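Local coordinates for berberine bridge enzyme-like 28 (Arabidopsis thaliana, PDB 5D79), which acts as a secreted, FAD-containing oxidoreductase and takes part in the adaptation of the plant to salt stress, at residues 87-98 with 207-215; 487-495 with 521-530. All coordinates share one frame; numbering follows the deposited sequence.

Contact 1: 87-98 with 207-215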
loop_
_atom_site.group_PDB
_atom_site.type_symbol
_atom_site.label_atom_id
_atom_site.label_comp_id
_atom_site.label_asym_id
_atom_site.label_seq_id
_atom_site.Cartn_x
_atom_site.Cartn_y
_atom_site.Cartn_z
ATOM N N ALA A 87 8.714 22.291 6.802
ATOM C CA ALA A 87 7.423 22.041 7.438
ATOM C C ALA A 87 6.511 23.256 7.369
ATOM O O ALA A 87 5.317 23.118 7.116
ATOM C CB ALA A 87 7.615 21.622 8.879
ATOM N N SER A 88 7.085 24.440 7.577
ATOM C CA SER A 88 6.312 25.679 7.645
ATOM C C SER A 88 5.478 25.911 6.387
ATOM O O SER A 88 4.397 26.500 6.456
ATOM C CB SER A 88 7.238 26.877 7.877
ATOM O OG SER A 88 7.939 27.230 6.689
ATOM N N ASP A 89 5.994 25.452 5.247
ATOM C CA ASP A 89 5.285 25.553 3.972
ATOM C C ASP A 89 3.962 24.809 4.003
ATOM O O ASP A 89 2.948 25.317 3.514
ATOM C CB ASP A 89 6.130 24.999 2.831
ATOM C CG ASP A 89 7.385 25.792 2.603
ATOM O OD1 ASP A 89 7.664 26.701 3.419
ATOM O OD2 ASP A 89 8.095 25.499 1.613
ATOM N N VAL A 90 3.993 23.593 4.553
ATOM C CA VAL A 90 2.809 22.746 4.647
ATOM C C VAL A 90 1.753 23.444 5.469
ATOM O O VAL A 90 0.590 23.505 5.073
ATOM C CB VAL A 90 3.116 21.378 5.286
ATOM C CG1 VAL A 90 1.828 20.613 5.532
ATOM C CG2 VAL A 90 4.051 20.584 4.396
ATOM N N GLN A 91 2.183 23.972 6.610
ATOM C CA GLN A 91 1.317 24.717 7.511
ATOM C C GLN A 91 0.590 25.824 6.776
ATOM O O GLN A 91 -0.625 25.980 6.898
ATOM C CB GLN A 91 2.132 25.313 8.655
ATOM C CG GLN A 91 2.922 24.301 9.444
ATOM C CD GLN A 91 3.645 24.939 10.607
ATOM O OE1 GLN A 91 4.833 25.256 10.512
ATOM N NE2 GLN A 91 2.932 25.133 11.718
ATOM N N THR A 92 1.350 26.588 6.003
ATOM C CA THR A 92 0.807 27.730 5.293
ATOM C C THR A 92 -0.229 27.282 4.274
ATOM O O THR A 92 -1.236 27.957 4.068
ATOM C CB THR A 92 1.923 28.520 4.607
ATOM O OG1 THR A 92 2.844 28.980 5.601
ATOM C CG2 THR A 92 1.362 29.713 3.856
ATOM N N VAL A 93 0.006 26.132 3.654
ATOM C CA VAL A 93 -0.944 25.610 2.684
ATOM C C VAL A 93 -2.256 25.236 3.366
ATOM O O VAL A 93 -3.330 25.605 2.903
ATOM C CB VAL A 93 -0.390 24.394 1.946
ATOM C CG1 VAL A 93 -1.457 23.807 1.068
ATOM C CG2 VAL A 93 0.817 24.792 1.105
ATOM N N ILE A 94 -2.152 24.521 4.482
ATOM C CA ILE A 94 -3.316 24.138 5.281
ATOM C C ILE A 94 -4.091 25.358 5.775
ATOM O O ILE A 94 -5.313 25.418 5.641
ATOM C CB ILE A 94 -2.910 23.264 6.510
ATOM C CG1 ILE A 94 -2.199 21.974 6.064
ATOM C CG2 ILE A 94 -4.118 22.936 7.367
ATOM C CD1 ILE A 94 -2.777 21.338 4.800
ATOM N N ARG A 95 -3.381 26.335 6.332
ATOM C CA ARG A 95 -4.019 27.554 6.829
ATOM C C ARG A 95 -4.669 28.402 5.727
ATOM O O ARG A 95 -5.823 28.814 5.861
ATOM C CB ARG A 95 -3.009 28.392 7.605
ATOM C CG ARG A 95 -2.513 27.683 8.849
ATOM C CD ARG A 95 -1.968 28.647 9.885
ATOM N NE ARG A 95 -1.186 27.960 10.912
ATOM C CZ ARG A 95 0.144 27.903 10.923
ATOM N NH1 ARG A 95 0.846 28.500 9.965
ATOM N NH2 ARG A 95 0.775 27.255 11.895
ATOM N N CYS A 96 -3.941 28.648 4.641
ATOM C CA CYS A 96 -4.475 29.436 3.526
ATOM C C CYS A 96 -5.631 28.759 2.802
ATOM O O CYS A 96 -6.570 29.430 2.381
ATOM C CB CYS A 96 -3.378 29.744 2.506
ATOM S SG CYS A 96 -2.145 30.933 3.045
ATOM N N ALA A 97 -5.542 27.440 2.629
ATOM C CA ALA A 97 -6.585 26.674 1.948
ATOM C C ALA A 97 -7.919 26.873 2.657
ATOM O O ALA A 97 -8.923 27.266 2.053
ATOM C CB ALA A 97 -6.221 25.183 1.896
ATOM N N GLN A 98 -7.905 26.611 3.956
ATOM C CA GLN A 98 -9.087 26.749 4.778
ATOM C C GLN A 98 -9.619 28.178 4.775
ATOM O O GLN A 98 -10.829 28.389 4.829
ATOM C CB GLN A 98 -8.776 26.294 6.200
ATOM C CG GLN A 98 -8.305 24.863 6.250
ATOM C CD GLN A 98 -8.266 24.302 7.650
ATOM O OE1 GLN A 98 -9.302 24.107 8.285
ATOM N NE2 GLN A 98 -7.063 24.032 8.141
ATOM N N VAL A 207 2.668 15.303 12.511
ATOM C CA VAL A 207 1.535 15.563 11.630
ATOM C C VAL A 207 1.096 17.043 11.715
ATOM O O VAL A 207 1.138 17.657 12.782
ATOM C CB VAL A 207 0.352 14.595 11.963
ATOM C CG1 VAL A 207 -0.138 14.802 13.385
ATOM C CG2 VAL A 207 -0.796 14.745 10.967
ATOM N N VAL A 208 0.719 17.626 10.581
ATOM C CA VAL A 208 0.075 18.935 10.588
ATOM C C VAL A 208 -1.438 18.738 10.573
ATOM O O VAL A 208 -1.974 18.093 9.661
ATOM C CB VAL A 208 0.503 19.807 9.394
ATOM C CG1 VAL A 208 -0.381 21.062 9.281
ATOM C CG2 VAL A 208 1.979 20.176 9.510
ATOM N N ASP A 209 -2.119 19.267 11.594
ATOM C CA ASP A 209 -3.571 19.110 11.697
ATOM C C ASP A 209 -4.299 20.289 11.044
ATOM O O ASP A 209 -3.664 21.192 10.481
ATOM C CB ASP A 209 -4.009 18.927 13.162
ATOM C CG ASP A 209 -3.792 20.163 14.011
ATOM O OD1 ASP A 209 -2.969 21.011 13.645
ATOM O OD2 ASP A 209 -4.442 20.286 15.064
ATOM N N ALA A 210 -5.629 20.272 11.111
ATOM C CA ALA A 210 -6.449 21.266 10.424
ATOM C C ALA A 210 -6.161 22.688 10.909
ATOM O O ALA A 210 -6.516 23.658 10.245
ATOM C CB ALA A 210 -7.931 20.933 10.587
ATOM N N SER A 211 -5.504 22.812 12.056
ATOM C CA SER A 211 -5.084 24.122 12.548
ATOM C C SER A 211 -3.860 24.664 11.791
ATOM O O SER A 211 -3.767 25.866 11.516
ATOM C CB SER A 211 -4.771 24.053 14.044
ATOM O OG SER A 211 -5.727 23.274 14.726
ATOM N N GLY A 212 -2.928 23.776 11.456
ATOM C CA GLY A 212 -1.643 24.184 10.914
ATOM C C GLY A 212 -0.590 23.951 11.976
ATOM O O GLY A 212 0.568 24.340 11.840
ATOM N N ARG A 213 -1.027 23.306 13.049
ATOM C CA ARG A 213 -0.178 22.937 14.167
ATOM C C ARG A 213 0.602 21.646 13.864
ATOM O O ARG A 213 0.024 20.623 13.472
ATOM C CB ARG A 213 -1.042 22.779 15.423
ATOM C CG ARG A 213 -0.308 22.622 16.744
ATOM C CD ARG A 213 -1.325 22.469 17.890
ATOM N NE ARG A 213 -0.698 22.061 19.150
ATOM C CZ ARG A 213 -1.364 21.637 20.222
ATOM N NH1 ARG A 213 -2.690 21.556 20.197
ATOM N NH2 ARG A 213 -0.704 21.288 21.320
ATOM N N ILE A 214 1.917 21.705 14.033
ATOM C CA ILE A 214 2.756 20.525 13.887
ATOM C C ILE A 214 2.798 19.726 15.180
ATOM O O ILE A 214 3.286 20.209 16.201
ATOM C CB ILE A 214 4.174 20.901 13.503
ATOM C CG1 ILE A 214 4.157 21.698 12.205
ATOM C CG2 ILE A 214 5.030 19.654 13.388
ATOM C CD1 ILE A 214 5.408 22.480 12.005
ATOM N N LEU A 215 2.298 18.498 15.130
ATOM C CA LEU A 215 2.118 17.700 16.335
ATOM C C LEU A 215 2.944 16.414 16.318
ATOM O O LEU A 215 2.892 15.651 15.352
ATOM C CB LEU A 215 0.634 17.366 16.501
ATOM C CG LEU A 215 -0.324 18.556 16.595
ATOM C CD1 LEU A 215 -1.712 18.175 16.129
ATOM C CD2 LEU A 215 -0.368 19.070 18.023
#

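Contact 2: 487-495 with 521-530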
loop_
_atom_site.group_PDB
_atom_site.type_symbol
_atom_site.label_atom_id
_atom_site.label_comp_id
_atom_site.label_asym_id
_atom_site.label_seq_id
_atom_site.Cartn_x
_atom_site.Cartn_y
_atom_site.Cartn_z
ATOM N N THR A 487 -26.496 11.860 5.674
ATOM C CA THR A 487 -25.249 12.342 6.242
ATOM C C THR A 487 -24.068 11.569 5.691
ATOM O O THR A 487 -24.221 10.471 5.159
ATOM C CB THR A 487 -25.247 12.227 7.777
ATOM O OG1 THR A 487 -25.655 10.904 8.156
ATOM C CG2 THR A 487 -26.193 13.263 8.392
ATOM N N LYS A 488 -22.886 12.147 5.819
ATOM C CA LYS A 488 -21.699 11.453 5.377
ATOM C C LYS A 488 -21.460 10.227 6.240
ATOM O O LYS A 488 -20.979 9.219 5.742
ATOM C CB LYS A 488 -20.492 12.379 5.397
ATOM C CG LYS A 488 -20.598 13.485 4.381
ATOM C CD LYS A 488 -19.293 14.249 4.255
ATOM C CE LYS A 488 -18.150 13.354 3.803
ATOM N NZ LYS A 488 -16.918 14.149 3.537
ATOM N N TYR A 489 -21.819 10.295 7.518
ATOM C CA TYR A 489 -21.594 9.156 8.404
ATOM C C TYR A 489 -22.277 7.886 7.903
ATOM O O TYR A 489 -21.677 6.813 7.908
ATOM C CB TYR A 489 -22.073 9.446 9.837
ATOM C CG TYR A 489 -22.093 8.200 10.711
ATOM C CD1 TYR A 489 -20.943 7.753 11.346
ATOM C CD2 TYR A 489 -23.262 7.457 10.877
ATOM C CE1 TYR A 489 -20.957 6.605 12.134
ATOM C CE2 TYR A 489 -23.287 6.306 11.656
ATOM C CZ TYR A 489 -22.132 5.887 12.280
ATOM O OH TYR A 489 -22.153 4.748 13.046
ATOM N N GLU A 490 -23.535 7.997 7.494
ATOM C CA GLU A 490 -24.283 6.816 7.086
ATOM C C GLU A 490 -23.799 6.317 5.725
ATOM O O GLU A 490 -23.799 5.113 5.460
ATOM C CB GLU A 490 -25.792 7.099 7.059
ATOM C CG GLU A 490 -26.407 7.467 8.425
ATOM C CD GLU A 490 -26.519 6.292 9.416
ATOM O OE1 GLU A 490 -26.127 5.152 9.066
ATOM O OE2 GLU A 490 -27.008 6.516 10.551
ATOM N N GLU A 491 -23.358 7.232 4.870
ATOM C CA GLU A 491 -22.889 6.833 3.549
ATOM C C GLU A 491 -21.480 6.246 3.626
ATOM O O GLU A 491 -21.162 5.265 2.958
ATOM C CB GLU A 491 -22.925 8.023 2.582
ATOM C CG GLU A 491 -23.040 7.614 1.119
ATOM C CD GLU A 491 -23.109 8.800 0.179
ATOM O OE1 GLU A 491 -22.928 9.945 0.640
ATOM O OE2 GLU A 491 -23.344 8.583 -1.028
ATOM N N GLY A 492 -20.638 6.853 4.451
ATOM C CA GLY A 492 -19.259 6.421 4.591
ATOM C C GLY A 492 -19.100 5.145 5.395
ATOM O O GLY A 492 -18.083 4.459 5.292
ATOM N N LYS A 493 -20.117 4.827 6.186
ATOM C CA LYS A 493 -20.166 3.590 6.962
ATOM C C LYS A 493 -20.127 2.362 6.064
ATOM O O LYS A 493 -19.606 1.312 6.449
ATOM C CB LYS A 493 -21.425 3.562 7.827
ATOM C CG LYS A 493 -21.341 2.617 9.001
ATOM C CD LYS A 493 -22.533 2.788 9.924
ATOM C CE LYS A 493 -22.453 1.821 11.088
ATOM N NZ LYS A 493 -23.653 1.926 11.969
ATOM N N SER A 494 -20.666 2.515 4.859
ATOM C CA SER A 494 -20.771 1.435 3.871
ATOM C C SER A 494 -19.447 0.751 3.544
ATOM O O SER A 494 -19.323 -0.459 3.714
ATOM C CB SER A 494 -21.392 1.977 2.579
ATOM O OG SER A 494 -21.519 0.952 1.618
ATOM N N TRP A 495 -18.471 1.518 3.061
ATOM C CA TRP A 495 -17.141 0.972 2.769
ATOM C C TRP A 495 -16.237 1.012 4.007
ATOM O O TRP A 495 -15.307 0.220 4.126
ATOM C CB TRP A 495 -16.479 1.722 1.600
ATOM C CG TRP A 495 -16.358 3.198 1.817
ATOM C CD1 TRP A 495 -15.338 3.853 2.442
ATOM C CD2 TRP A 495 -17.294 4.205 1.413
ATOM N NE1 TRP A 495 -15.586 5.204 2.458
ATOM C CE2 TRP A 495 -16.778 5.445 1.828
ATOM C CE3 TRP A 495 -18.518 4.175 0.739
ATOM C CZ2 TRP A 495 -17.443 6.641 1.601
ATOM C CZ3 TRP A 495 -19.172 5.362 0.507
ATOM C CH2 TRP A 495 -18.637 6.581 0.936
ATOM N N CYS A 521 -10.648 15.562 3.446
ATOM C CA CYS A 521 -11.651 14.654 2.907
ATOM C C CYS A 521 -11.373 14.301 1.446
ATOM O O CYS A 521 -10.923 15.140 0.673
ATOM C CB CYS A 521 -13.062 15.261 3.041
ATOM S SG CYS A 521 -13.490 16.630 1.890
ATOM N N ASP A 522 -11.623 13.044 1.088
ATOM C CA ASP A 522 -11.657 12.621 -0.312
ATOM C C ASP A 522 -12.938 11.826 -0.556
ATOM O O ASP A 522 -13.891 11.913 0.228
ATOM C CB ASP A 522 -10.409 11.804 -0.705
ATOM C CG ASP A 522 -10.057 10.710 0.291
ATOM O OD1 ASP A 522 -10.950 10.063 0.856
ATOM O OD2 ASP A 522 -8.856 10.472 0.496
ATOM N N GLU A 523 -12.959 11.040 -1.625
ATOM C CA GLU A 523 -14.171 10.324 -2.015
ATOM C C GLU A 523 -14.533 9.113 -1.122
ATOM O O GLU A 523 -15.640 8.572 -1.227
ATOM C CB GLU A 523 -14.037 9.881 -3.473
ATOM C CG GLU A 523 -14.111 11.025 -4.502
ATOM C CD GLU A 523 -12.865 11.911 -4.540
ATOM O OE1 GLU A 523 -11.795 11.468 -4.066
ATOM O OE2 GLU A 523 -12.966 13.050 -5.049
ATOM N N GLN A 524 -13.611 8.700 -0.249
ATOM C CA GLN A 524 -13.835 7.578 0.668
ATOM C C GLN A 524 -13.363 7.867 2.113
ATOM O O GLN A 524 -13.218 6.950 2.932
ATOM C CB GLN A 524 -13.128 6.321 0.147
ATOM C CG GLN A 524 -13.922 5.496 -0.847
ATOM C CD GLN A 524 -13.277 4.143 -1.132
ATOM O OE1 GLN A 524 -12.086 3.945 -0.877
ATOM N NE2 GLN A 524 -14.064 3.202 -1.654
ATOM N N SER A 525 -13.130 9.135 2.431
ATOM C CA SER A 525 -12.569 9.485 3.735
ATOM C C SER A 525 -13.515 9.136 4.900
ATOM O O SER A 525 -14.729 8.963 4.715
ATOM C CB SER A 525 -12.199 10.976 3.771
ATOM O OG SER A 525 -13.331 11.793 3.546
ATOM N N ILE A 526 -12.933 9.013 6.091
ATOM C CA ILE A 526 -13.679 8.728 7.308
ATOM C C ILE A 526 -14.595 9.905 7.608
ATOM O O ILE A 526 -14.136 11.051 7.605
ATOM C CB ILE A 526 -12.723 8.480 8.502
ATOM C CG1 ILE A 526 -11.788 7.291 8.227
ATOM C CG2 ILE A 526 -13.494 8.293 9.804
ATOM C CD1 ILE A 526 -12.488 5.952 8.099
ATOM N N PRO A 527 -15.897 9.636 7.853
ATOM C CA PRO A 527 -16.858 10.715 8.104
ATOM C C PRO A 527 -16.880 11.205 9.553
ATOM O O PRO A 527 -16.430 10.523 10.481
ATOM C CB PRO A 527 -18.194 10.066 7.747
ATOM C CG PRO A 527 -18.005 8.648 8.180
ATOM C CD PRO A 527 -16.566 8.322 7.813
ATOM N N LEU A 528 -17.408 12.406 9.735
ATOM C CA LEU A 528 -17.683 12.907 11.066
ATOM C C LEU A 528 -18.883 12.176 11.659
ATOM O O LEU A 528 -19.751 11.684 10.938
ATOM C CB LEU A 528 -17.950 14.412 11.038
ATOM C CG LEU A 528 -16.859 15.414 10.680
ATOM C CD1 LEU A 528 -17.521 16.753 10.423
ATOM C CD2 LEU A 528 -15.836 15.548 11.782
ATOM N N VAL A 529 -18.930 12.138 12.982
ATOM C CA VAL A 529 -20.005 11.492 13.719
ATOM C C VAL A 529 -21.347 12.243 13.594
ATOM O O VAL A 529 -21.385 13.433 13.252
ATOM C CB VAL A 529 -19.608 11.355 15.212
ATOM C CG1 VAL A 529 -19.954 12.617 15.972
ATOM C CG2 VAL A 529 -20.248 10.125 15.847
ATOM N N ASN A 530 -22.445 11.531 13.852
ATOM C CA ASN A 530 -23.785 12.122 13.847
ATOM C C ASN A 530 -24.104 12.805 15.178
ATOM O O ASN A 530 -24.244 14.028 15.250
ATOM C CB ASN A 530 -24.851 11.054 13.546
ATOM C CG ASN A 530 -25.099 10.851 12.045
ATOM O OD1 ASN A 530 -24.542 11.558 11.200
ATOM N ND2 ASN A 530 -25.945 9.872 11.716
HETATM O O HOH W 1 -14.665 12.686 5.538
HETATM O O HOH W 2 -21.558 12.681 9.192
HETATM O O HOH W 3 -15.508 5.988 5.476
#

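Contact 1: 87-98 with 207-215
The Gln91 amide lies with one face under the CD1 methyl of Ile214, which sits 3.3 Å from Gln91 CD, while its NE2 end is turned toward the carbonyl of Gly212. With CG set opposite the carbonyl carbon (chi1 -56°) and the chain extended beyond it, the amide reaches the turn and meets Ile214 at about a right angle. The bond from Gln91 NE2 to Gly212 O is nearly straight, 175°, but at 2.5 Å it is modelled very short, and its exact length is doubtful. The Arg95 guanidinium approaches the same turn obliquely, and its NE makes a weak, bent bond of 3.4 Å to Ser211 O. Replacing Gln91 by an alanine would probably take this amide donor from Gly212 O and open a gap beneath the Ile214 methyl.

The turn is a worked example of a type I turn with a G1 bulge: Asp209 to Gly212 close the hairpin between strands 202-208 and 214-215, and Gly212 takes the positive-phi position (phi 108°). A CB there would also run into Arg95 NE as modelled. Deeper in, Val208 slides past two helix residues, its CG2 4.0 Å from Val90 CG1 and its CG1 3.8 Å from Ile94 CG1. Leu240 of strand 238-248 also packs on Val90 and Val208, while the Cys96-Cys34 disulfide ties the helix to 29-36. The chemistry thus divides by depth: branched aliphatic groups join helix and hairpin inside the FAD-binding PCMH-type domain, and long polar side chains of the helix address the carbonyls of the turn.

Contact 2: 487-495 with 521-530
Trp495 and Gln524 are layered, their ring and amide planes 18° apart, where the irregular C-terminal tail of the berberine and berberine-like region runs along helix 488-500. Gln524 CG makes a CH-pi contact over the five-membered ring, 3.9 Å from its centroid, and Gly492 O lies over the opposite face. The indole NE1 donates to Gln524 O at 3.0 Å, from above the carbonyl plane, so one glutamine supplies both a cover and an acceptor. The Gln524 amide is held by Tyr499, Gly479 and Asp475, while an Asx turn at Asp522 shapes the chain before it.

Farther along, Pro527 lies flush against the helix backbone, with CB 3.6 Å from Tyr489 CA and CG close to Gly492, where a side chain would be tight. The side chains of Tyr489 (ring opposite the backbone N, chi1 169°) and Asn530 cross at about a right angle, ring and amide planes 56° apart, with Tyr489 CD2 near Asn530 ND2; the tyrosine hydroxyl is hydrogen-bonded to Glu505 OE2. At the N-cap, Thr487 OG1 gives a weak bond to Asn530 OD1. One water links the helix start to the tail, accepting from Tyr489 N at 2.9 Å and donating to Leu528 O at 2.7 Å.

Contacts 1 and 2 follow one another along the chain and do not touch: their centres are 23 Å apart and their nearest atoms about 9 Å. Contact 1 joins elements within the FAD-binding PCMH-type region, whereas contact 2 belongs to the C-terminal berberine-like region. Neither contact lines the flavin pocket, yet the side chains of Val90 and Glu523 are each about 8 Å from FAD. The two regions also meet between the contacts: Phe519, just ahead of 521-530, packs on Ala97 and Gln98 of contact 1's helix, and the Glu523 carboxylate accepts from Tyr121 N and forms a salt bridge with Arg105 on strand 103-107, which follows that helix.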